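PDB 6EEW: aromatic-L-amino-acid decarboxylase from Catharanthus roseus, which catalyses the pyridoxal 5'-phosphate-dependent decarboxylation of L-tryptophan to tryptamine and of 5-hydroxy-L-tryptophan to serotonin, acting as a homodimer. Local coordinates for residues Val139-Ala144 against Ser152-Gly157; Ile163-Ser168 against Tyr324-Cys329; Trp283-Ala288 against Val310-Leu315. All blocks are in the same frame, centred on the assembly; numbering follows the deposited sequence.

Contact 1 of 3, residues Val139-Ala144 against Ser152-Gly157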
loop_
_atom_site.group_PDB
_atom_site.type_symbol
_atom_site.label_atom_id
_atom_site.label_comp_id
_atom_site.label_asym_id
_atom_site.label_seq_id
_atom_site.Cartn_x
_atom_site.Cartn_y
_atom_site.Cartn_z
ATOM N N VAL A 139 -7.074 -2.945 17.793
ATOM C CA VAL A 139 -6.635 -1.555 17.677
ATOM C C VAL A 139 -7.703 -0.709 17.003
ATOM O O VAL A 139 -7.911 0.456 17.364
ATOM C CB VAL A 139 -5.300 -1.468 16.918
ATOM C CG1 VAL A 139 -5.137 -0.080 16.252
ATOM C CG2 VAL A 139 -4.142 -1.776 17.847
ATOM N N MET A 140 -8.396 -1.269 16.011
ATOM C CA MET A 140 -9.443 -0.496 15.362
ATOM C C MET A 140 -10.593 -0.215 16.317
ATOM O O MET A 140 -11.170 0.872 16.287
ATOM C CB MET A 140 -9.933 -1.209 14.099
ATOM C CG MET A 140 -8.937 -1.127 12.950
ATOM S SD MET A 140 -8.644 0.561 12.373
ATOM C CE MET A 140 -10.109 0.890 11.415
ATOM N N ASP A 141 -10.908 -1.161 17.206
ATOM C CA ASP A 141 -11.951 -0.896 18.193
ATOM C C ASP A 141 -11.484 0.114 19.257
ATOM O O ASP A 141 -12.259 0.983 19.688
ATOM C CB ASP A 141 -12.394 -2.212 18.837
ATOM C CG ASP A 141 -13.452 -2.957 18.011
ATOM O OD1 ASP A 141 -13.742 -2.548 16.868
ATOM O OD2 ASP A 141 -14.003 -3.964 18.512
ATOM N N TRP A 142 -10.218 0.030 19.680
ATOM C CA TRP A 142 -9.643 1.053 20.558
ATOM C C TRP A 142 -9.823 2.435 19.971
ATOM O O TRP A 142 -10.352 3.350 20.614
ATOM C CB TRP A 142 -8.147 0.818 20.754
ATOM C CG TRP A 142 -7.808 -0.155 21.790
ATOM C CD1 TRP A 142 -8.619 -1.098 22.316
ATOM C CD2 TRP A 142 -6.540 -0.304 22.424
ATOM N NE1 TRP A 142 -7.937 -1.841 23.259
ATOM C CE2 TRP A 142 -6.656 -1.363 23.347
ATOM C CE3 TRP A 142 -5.320 0.369 22.315
ATOM C CZ2 TRP A 142 -5.599 -1.771 24.157
ATOM C CZ3 TRP A 142 -4.263 -0.034 23.119
ATOM C CH2 TRP A 142 -4.411 -1.094 24.034
ATOM N N LEU A 143 -9.346 2.607 18.743
ATOM C CA LEU A 143 -9.389 3.917 18.123
ATOM C C LEU A 143 -10.821 4.376 17.933
ATOM O O LEU A 143 -11.148 5.539 18.189
ATOM C CB LEU A 143 -8.626 3.875 16.814
ATOM C CG LEU A 143 -7.822 5.107 16.454
ATOM C CD1 LEU A 143 -7.085 5.591 17.661
ATOM C CD2 LEU A 143 -6.832 4.700 15.360
ATOM N N ALA A 144 -11.704 3.458 17.533
ATOM C CA ALA A 144 -13.104 3.812 17.369
ATOM C C ALA A 144 -13.679 4.368 18.665
ATOM O O ALA A 144 -14.454 5.335 18.644
ATOM C CB ALA A 144 -13.894 2.588 16.910
ATOM N N SER A 152 -21.840 0.524 16.119
ATOM C CA SER A 152 -22.085 0.036 14.773
ATOM C C SER A 152 -20.853 0.129 13.876
ATOM O O SER A 152 -20.905 -0.342 12.734
ATOM C CB SER A 152 -23.254 0.810 14.161
ATOM O OG SER A 152 -23.019 2.207 14.216
ATOM N N PHE A 153 -19.749 0.694 14.365
ATOM C CA PHE A 153 -18.491 0.736 13.631
ATOM C C PHE A 153 -17.432 -0.179 14.240
ATOM O O PHE A 153 -16.259 -0.081 13.864
ATOM C CB PHE A 153 -17.949 2.169 13.570
ATOM C CG PHE A 153 -18.793 3.106 12.745
ATOM C CD1 PHE A 153 -18.603 3.183 11.363
ATOM C CD2 PHE A 153 -19.768 3.903 13.346
ATOM C CE1 PHE A 153 -19.363 4.040 10.572
ATOM C CE2 PHE A 153 -20.536 4.771 12.575
ATOM C CZ PHE A 153 -20.335 4.836 11.171
ATOM N N MET A 154 -17.797 -1.018 15.207
ATOM C CA MET A 154 -16.823 -1.796 15.956
ATOM C C MET A 154 -17.017 -3.282 15.731
ATOM O O MET A 154 -18.145 -3.774 15.606
ATOM C CB MET A 154 -16.915 -1.512 17.468
ATOM C CG MET A 154 -16.742 -0.077 17.806
ATOM S SD MET A 154 -16.857 0.247 19.571
ATOM C CE MET A 154 -16.733 2.032 19.523
ATOM N N PHE A 155 -15.895 -3.999 15.741
ATOM C CA PHE A 155 -15.945 -5.452 15.671
ATOM C C PHE A 155 -16.668 -6.019 16.887
ATOM O O PHE A 155 -17.437 -6.981 16.770
ATOM C CB PHE A 155 -14.521 -6.015 15.574
ATOM C CG PHE A 155 -13.870 -5.818 14.232
ATOM C CD1 PHE A 155 -14.250 -6.595 13.135
ATOM C CD2 PHE A 155 -12.892 -4.855 14.055
ATOM C CE1 PHE A 155 -13.652 -6.426 11.885
ATOM C CE2 PHE A 155 -12.294 -4.678 12.814
ATOM C CZ PHE A 155 -12.670 -5.474 11.724
ATOM N N SER A 156 -16.429 -5.436 18.070
ATOM C CA SER A 156 -17.176 -5.832 19.261
ATOM C C SER A 156 -18.671 -5.571 19.118
ATOM O O SER A 156 -19.470 -6.212 19.808
ATOM C CB SER A 156 -16.640 -5.101 20.496
ATOM O OG SER A 156 -16.711 -3.699 20.322
ATOM N N GLY A 157 -19.065 -4.646 18.238
ATOM C CA GLY A 157 -20.461 -4.424 17.904
ATOM C C GLY A 157 -20.863 -5.079 16.593
ATOM O O GLY A 157 -20.682 -6.290 16.416
#

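Contact 2 of 3, residues Ile163-Ser168 against Tyr324-Cys329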
loop_
_atom_site.group_PDB
_atom_site.type_symbol
_atom_site.label_atom_id
_atom_site.label_comp_id
_atom_site.label_asym_id
_atom_site.label_seq_id
_atom_site.Cartn_x
_atom_site.Cartn_y
_atom_site.Cartn_z
ATOM N N ILE A 163 -7.113 -1.243 8.510
ATOM C CA ILE A 163 -6.011 -0.326 8.240
ATOM C C ILE A 163 -5.584 -0.506 6.790
ATOM O O ILE A 163 -5.042 -1.548 6.416
ATOM C CB ILE A 163 -4.837 -0.567 9.192
ATOM C CG1 ILE A 163 -5.301 -0.434 10.635
ATOM C CG2 ILE A 163 -3.674 0.371 8.851
ATOM C CD1 ILE A 163 -4.186 -0.761 11.676
ATOM N N GLN A 164 -5.860 0.504 5.974
ATOM C CA GLN A 164 -5.395 0.614 4.605
ATOM C C GLN A 164 -4.116 1.451 4.561
ATOM O O GLN A 164 -3.624 1.957 5.577
ATOM C CB GLN A 164 -6.493 1.232 3.737
ATOM C CG GLN A 164 -7.824 0.510 3.828
ATOM C CD GLN A 164 -7.985 -0.548 2.766
ATOM O OE1 GLN A 164 -7.132 -0.690 1.894
ATOM N NE2 GLN A 164 -9.075 -1.302 2.832
ATOM N N ASN A 165 -3.565 1.587 3.358
ATOM C CA ASN A 165 -2.368 2.396 3.161
ATOM C C ASN A 165 -2.702 3.871 2.991
ATOM O O ASN A 165 -1.995 4.735 3.519
ATOM C CB ASN A 165 -1.614 1.914 1.918
ATOM C CG ASN A 165 -0.914 0.585 2.131
ATOM O OD1 ASN A 165 -0.240 0.381 3.132
ATOM N ND2 ASN A 165 -1.103 -0.334 1.201
ATOM N N THR A 166 -3.759 4.184 2.243
ATOM C CA THR A 166 -3.964 5.539 1.764
ATOM C C THR A 166 -5.423 5.917 1.934
ATOM O O THR A 166 -6.287 5.078 2.212
ATOM C CB THR A 166 -3.580 5.705 0.285
ATOM O OG1 THR A 166 -4.501 4.974 -0.536
ATOM C CG2 THR A 166 -2.177 5.189 0.021
ATOM N N THR A 167 -5.693 7.211 1.784
ATOM C CA THR A 167 -7.080 7.637 1.687
ATOM C C THR A 167 -7.662 7.254 0.338
ATOM O O THR A 167 -8.825 6.846 0.246
ATOM C CB THR A 167 -7.181 9.141 1.923
ATOM O OG1 THR A 167 -6.727 9.415 3.249
ATOM C CG2 THR A 167 -8.628 9.611 1.795
ATOM N N SER A 168 -6.869 7.383 -0.726
ATOM C CA SER A 168 -7.386 7.100 -2.057
ATOM C C SER A 168 -7.946 5.687 -2.139
ATOM O O SER A 168 -9.045 5.485 -2.666
ATOM C CB SER A 168 -6.309 7.342 -3.112
ATOM O OG SER A 168 -6.161 8.738 -3.347
ATOM N N TYR A 324 4.216 6.680 11.007
ATOM C CA TYR A 324 4.881 6.999 9.759
ATOM C C TYR A 324 3.963 6.624 8.598
ATOM O O TYR A 324 2.958 5.926 8.775
ATOM C CB TYR A 324 6.226 6.272 9.676
ATOM C CG TYR A 324 7.312 6.836 10.583
ATOM C CD1 TYR A 324 7.333 6.561 11.946
ATOM C CD2 TYR A 324 8.329 7.628 10.062
ATOM C CE1 TYR A 324 8.329 7.065 12.761
ATOM C CE2 TYR A 324 9.319 8.137 10.875
ATOM C CZ TYR A 324 9.318 7.852 12.212
ATOM O OH TYR A 324 10.312 8.367 13.003
ATOM N N LEU A 325 4.288 7.112 7.400
ATOM C CA LEU A 325 3.701 6.512 6.205
ATOM C C LEU A 325 4.081 5.039 6.146
ATOM O O LEU A 325 5.215 4.677 6.461
ATOM C CB LEU A 325 4.195 7.211 4.939
ATOM C CG LEU A 325 3.517 8.497 4.465
ATOM C CD1 LEU A 325 3.926 9.672 5.351
ATOM C CD2 LEU A 325 3.825 8.756 2.994
ATOM N N ASP A 326 3.140 4.174 5.761
ATOM C CA ASP A 326 1.748 4.491 5.475
ATOM C C ASP A 326 0.919 4.082 6.660
ATOM O O ASP A 326 1.309 3.187 7.416
ATOM C CB ASP A 326 1.213 3.744 4.244
ATOM C CG ASP A 326 1.850 4.190 2.955
ATOM O OD1 ASP A 326 1.879 5.417 2.717
ATOM O OD2 ASP A 326 2.303 3.310 2.177
ATOM N N CYS A 327 -0.239 4.728 6.814
ATOM C CA CYS A 327 -1.203 4.325 7.825
ATOM C C CYS A 327 -2.504 5.095 7.648
ATOM O O CYS A 327 -2.559 6.292 7.945
ATOM C CB CYS A 327 -0.632 4.545 9.226
ATOM S SG CYS A 327 -1.603 3.805 10.550
ATOM N N THR A 328 -3.546 4.426 7.150
ATOM C CA THR A 328 -4.881 4.997 7.043
ATOM C C THR A 328 -5.889 4.050 7.680
ATOM O O THR A 328 -5.814 2.843 7.471
ATOM C CB THR A 328 -5.215 5.267 5.591
ATOM O OG1 THR A 328 -4.434 6.386 5.169
ATOM C CG2 THR A 328 -6.682 5.553 5.415
ATOM N N CYS A 329 -6.779 4.577 8.511
ATOM C CA CYS A 329 -7.804 3.778 9.165
ATOM C C CYS A 329 -9.133 4.004 8.480
ATOM O O CYS A 329 -9.504 5.150 8.191
ATOM C CB CYS A 329 -7.934 4.131 10.646
ATOM S SG CYS A 329 -6.445 3.910 11.587
#

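Contact 3 of 3, residues Trp283-Ala288 against Val310-Leu315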
loop_
_atom_site.group_PDB
_atom_site.type_symbol
_atom_site.label_atom_id
_atom_site.label_comp_id
_atom_site.label_asym_id
_atom_site.label_seq_id
_atom_site.Cartn_x
_atom_site.Cartn_y
_atom_site.Cartn_z
ATOM N N TRP A 283 -24.732 6.473 -0.243
ATOM C CA TRP A 283 -23.664 6.085 0.665
ATOM C C TRP A 283 -22.815 7.303 0.974
ATOM O O TRP A 283 -22.252 7.914 0.065
ATOM C CB TRP A 283 -22.791 5.006 0.045
ATOM C CG TRP A 283 -21.673 4.567 0.919
ATOM C CD1 TRP A 283 -20.708 5.354 1.490
ATOM C CD2 TRP A 283 -21.326 3.220 1.241
ATOM N NE1 TRP A 283 -19.817 4.580 2.190
ATOM C CE2 TRP A 283 -20.169 3.265 2.043
ATOM C CE3 TRP A 283 -21.891 1.978 0.943
ATOM C CZ2 TRP A 283 -19.583 2.125 2.561
ATOM C CZ3 TRP A 283 -21.305 0.849 1.456
ATOM C CH2 TRP A 283 -20.165 0.926 2.253
ATOM N N ILE A 284 -22.702 7.655 2.242
ATOM C CA ILE A 284 -21.891 8.795 2.639
ATOM C C ILE A 284 -20.623 8.301 3.317
ATOM O O ILE A 284 -20.669 7.523 4.285
ATOM C CB ILE A 284 -22.675 9.775 3.529
ATOM C CG1 ILE A 284 -21.777 10.960 3.903
ATOM C CG2 ILE A 284 -23.295 9.063 4.732
ATOM C CD1 ILE A 284 -22.524 12.074 4.590
ATOM N N HIS A 285 -19.491 8.755 2.797
ATOM C CA HIS A 285 -18.190 8.451 3.359
ATOM C C HIS A 285 -17.577 9.758 3.817
ATOM O O HIS A 285 -17.583 10.746 3.073
ATOM C CB HIS A 285 -17.263 7.761 2.343
ATOM C CG HIS A 285 -15.858 7.621 2.832
ATOM N ND1 HIS A 285 -15.430 6.541 3.574
ATOM C CD2 HIS A 285 -14.797 8.461 2.742
ATOM C CE1 HIS A 285 -14.160 6.714 3.907
ATOM N NE2 HIS A 285 -13.752 7.869 3.410
ATOM N N VAL A 286 -17.062 9.764 5.036
ATOM C CA VAL A 286 -16.409 10.933 5.596
ATOM C C VAL A 286 -14.908 10.723 5.465
ATOM O O VAL A 286 -14.332 9.812 6.082
ATOM C CB VAL A 286 -16.839 11.182 7.043
ATOM C CG1 VAL A 286 -16.015 12.288 7.644
ATOM C CG2 VAL A 286 -18.326 11.550 7.062
ATOM N N ASP A 287 -14.293 11.561 4.626
ATOM C CA ASP A 287 -12.840 11.614 4.477
ATOM C C ASP A 287 -12.312 12.569 5.540
ATOM O O ASP A 287 -12.453 13.789 5.423
ATOM C CB ASP A 287 -12.442 12.078 3.080
ATOM C CG ASP A 287 -10.929 12.251 2.932
ATOM O OD1 ASP A 287 -10.169 11.713 3.777
ATOM O OD2 ASP A 287 -10.488 12.911 1.966
ATOM N N ALA A 288 -11.729 12.008 6.596
ATOM C CA ALA A 288 -11.098 12.821 7.620
ATOM C C ALA A 288 -9.615 12.505 7.665
ATOM O O ALA A 288 -9.074 12.208 8.736
ATOM C CB ALA A 288 -11.754 12.588 8.983
ATOM N N VAL A 310 -23.766 7.774 9.207
ATOM C CA VAL A 310 -22.779 7.782 8.142
ATOM C C VAL A 310 -22.404 6.361 7.748
ATOM O O VAL A 310 -22.443 5.422 8.551
ATOM C CB VAL A 310 -21.552 8.605 8.574
ATOM C CG1 VAL A 310 -20.329 8.157 7.804
ATOM C CG2 VAL A 310 -21.825 10.065 8.284
ATOM N N ASP A 311 -22.044 6.198 6.478
ATOM C CA ASP A 311 -21.737 4.864 5.989
ATOM C C ASP A 311 -20.290 4.481 6.254
ATOM O O ASP A 311 -20.024 3.394 6.772
ATOM C CB ASP A 311 -22.022 4.786 4.498
ATOM C CG ASP A 311 -23.466 4.979 4.192
ATOM O OD1 ASP A 311 -24.279 4.096 4.546
ATOM O OD2 ASP A 311 -23.784 6.028 3.601
ATOM N N SER A 312 -19.345 5.381 6.001
ATOM C CA SER A 312 -17.966 5.006 6.288
ATOM C C SER A 312 -17.183 6.231 6.708
ATOM O O SER A 312 -17.600 7.371 6.474
ATOM C CB SER A 312 -17.290 4.304 5.094
ATOM O OG SER A 312 -17.492 4.962 3.839
ATOM N N LEU A 313 -16.053 5.978 7.372
ATOM C CA LEU A 313 -15.197 7.050 7.860
ATOM C C LEU A 313 -13.738 6.651 7.713
ATOM O O LEU A 313 -13.388 5.483 7.899
ATOM C CB LEU A 313 -15.513 7.388 9.328
ATOM C CG LEU A 313 -14.423 8.142 10.086
ATOM C CD1 LEU A 313 -14.395 9.607 9.651
ATOM C CD2 LEU A 313 -14.663 8.011 11.579
ATOM N N SER A 314 -12.887 7.610 7.352
ATOM C CA SER A 314 -11.459 7.334 7.297
ATOM C C SER A 314 -10.653 8.480 7.903
ATOM O O SER A 314 -11.055 9.649 7.873
ATOM C CB SER A 314 -11.004 7.036 5.853
ATOM O OG SER A 314 -11.178 8.143 4.986
ATOM N N LEU A 315 -9.508 8.116 8.476
ATOM C CA LEU A 315 -8.531 9.098 8.940
ATOM C C LEU A 315 -7.143 8.505 8.796
ATOM O O LEU A 315 -6.975 7.299 8.913
ATOM C CB LEU A 315 -8.786 9.518 10.397
ATOM C CG LEU A 315 -8.590 8.640 11.637
ATOM C CD1 LEU A 315 -7.149 8.649 12.182
ATOM C CD2 LEU A 315 -9.556 9.131 12.715
HETATM O O HOH W 1 -9.080 9.594 5.030
#

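Contact 1 of 3, residues Val139-Ala144 against Ser152-Gly157
Asp141 reaches from its helix to the backbone of Met154, Phe155 and Ser156, and its carboxylate carries the contact. CG, anti to the carbonyl carbon (chi1 -84°), carries the carboxylate out to the loop, passing 3.8 Å from Met154 CB. Beyond it the two oxygens divide the work. OD1 takes the N-H of Phe155 (N to OD1 2.8 Å, 148° at the hydrogen), and it also touches Met154 CA. OD2 takes the next N-H, that of Ser156 (N to OD2 2.9 Å, 157°). Two successive amides thus hold both branches, each oxygen accepting through its syn lone pair. A weak bond from Ser156 OG to Asp141 OD2 (3.3 Å) adds a third donor. In the fold-type I architecture of this decarboxylase, these bonds tie helix 130-146 to the loop that leads from it into strand 160-164, an outermost strand of the large sheet within the chain. Arg60 of the second subunit makes a long, weak ion pair with OD2. Apolar contacts flank the polar centre: Met154 runs on extended until CE rests 3.9 Å from Ala144 CB, while Met140 CB stands at the ring edge of Phe155, 4.4 Å from CE2.

Contact 2 of 3, residues Ile163-Ser168 against Tyr324-Cys329
Ile163 begins the contact opposite Cys329 in an antiparallel, non-hydrogen-bonded pair. Its CA-H points at Thr328 O (CA to O 3.3 Å), and its CG2 approaches the same oxygen. Gln164 and Thr328 form the adjacent hydrogen-bonded pair. The bond from Gln164 N to Thr328 O is short at 2.8 Å but bent to 127° at the hydrogen and therefore weak; the return bond from Thr328 N to Gln164 O is straighter (2.9 Å, 154°). One residue further along the opposing segment, Cys327 N is bonded to ND1 of His318, a tryptophan-binding residue. At Asn165 the strand pairing gives way to side-chain contact. Asn165 O lies 3.4 Å from Asp326 CB, and Asn165 OD1 is 4.0 Å from Asp326 OD2, the amide and carboxylate planes being 59° apart. An alanine in place of Asp326 would keep CB but would probably open a gap beside Asn165 CB and OD1, where the carboxylate now packs. Thr166 O meets the methyl of Thr328, 3.3 Å from CG2, while the hydroxyl of that threonine, OG1, bonds to Ser316 OG. Thr166 is the N-cap of the helix that follows, its OG1 bonded to Glu169 N, and Thr167 N and Ser168 OG then both bond to phosphate oxygens of the pyridoxal-phosphate-modified Lys319. A strand end leading into a capped helix whose first residues bind the cofactor phosphate is part of the phosphate site of fold-type I pyridoxal enzymes.

Contact 3 of 3, residues Trp283-Ala288 against Val310-Leu315
Ser312 OG sits between two ring nitrogens of the neighbouring strand, Trp283 NE1 and His285 ND1. Trp283 NE1 donates to Ser312 OG at 2.9 Å, the oxygen lying in the indole plane. His285 ND1 pairs with the same Ser312 OG at 2.6 Å, and the other ring nitrogen, His285 NE2, pairs with Ser314 OG at 3.0 Å. Because His285 CG is anti to its backbone N (chi1 171°), the imidazole lies along the partner strand, where a hydroxyl at each nitrogen fixes its rotation. Ser314 OG also meets a water that donates to Asp287 OD1 (water to OD1 2.7 Å). Backbone bonds supply the frame: Val286 N donates to Ser312 O at 2.8 Å, Ser314 N to Val286 O, and Ala288 N to Ser314 O. Ile284 O accepts from both Asp311 N and Ser312 N. With the strand directions 14° apart, this is the parallel pairing of a beta-alpha-beta unit, whose connection passes through helix 298-301 before strand 312-315 joins the large mixed sheet beside strand 283-287. One CH-pi contact joins the segments: Asp311 CB lies over the face of the Trp283 five-membered ring, 3.2 Å from its centroid and 13° off the normal. Asp311 OD2 is modelled only 2.4 Å from Ile284 N, too short to be relied on. Apolar contacts occupy the face opposite the histidine and serines. Val286 CG1 is 3.7 Å from Leu313 CD1, a methyl that Ala288 CB also touches, while Val286 CG2 and Ile284 CG2 both meet Val310 CG2.

Overall arrangement
Contacts 2 and 3, with centres about 14 Å apart, reach the same sheet: Cys329 N and Leu315 O, 2.8 Å apart, probably form a hydrogen bond between neighbouring strands, and contact 3 lies inside the chain loop that contact 2 closes. Contact 1, about 17 Å from contact 2 and 15 Å from contact 3 by centres, flanks that sheet. Met140 SD meets Ile163 CG1 at 3.9 Å, and Phe153 CZ meets Val310 O at 3.4 Å. Toward the active site, Thr167 CG2 touches Asp287 OD1 (3.3 Å), and the Asp287 side chain is about 8 Å from that of Ser168, which bonds to the cofactor phosphate. The side chains of Asp326 and Asp287 are about 7 and 9 Å, each from a bound tryptophan.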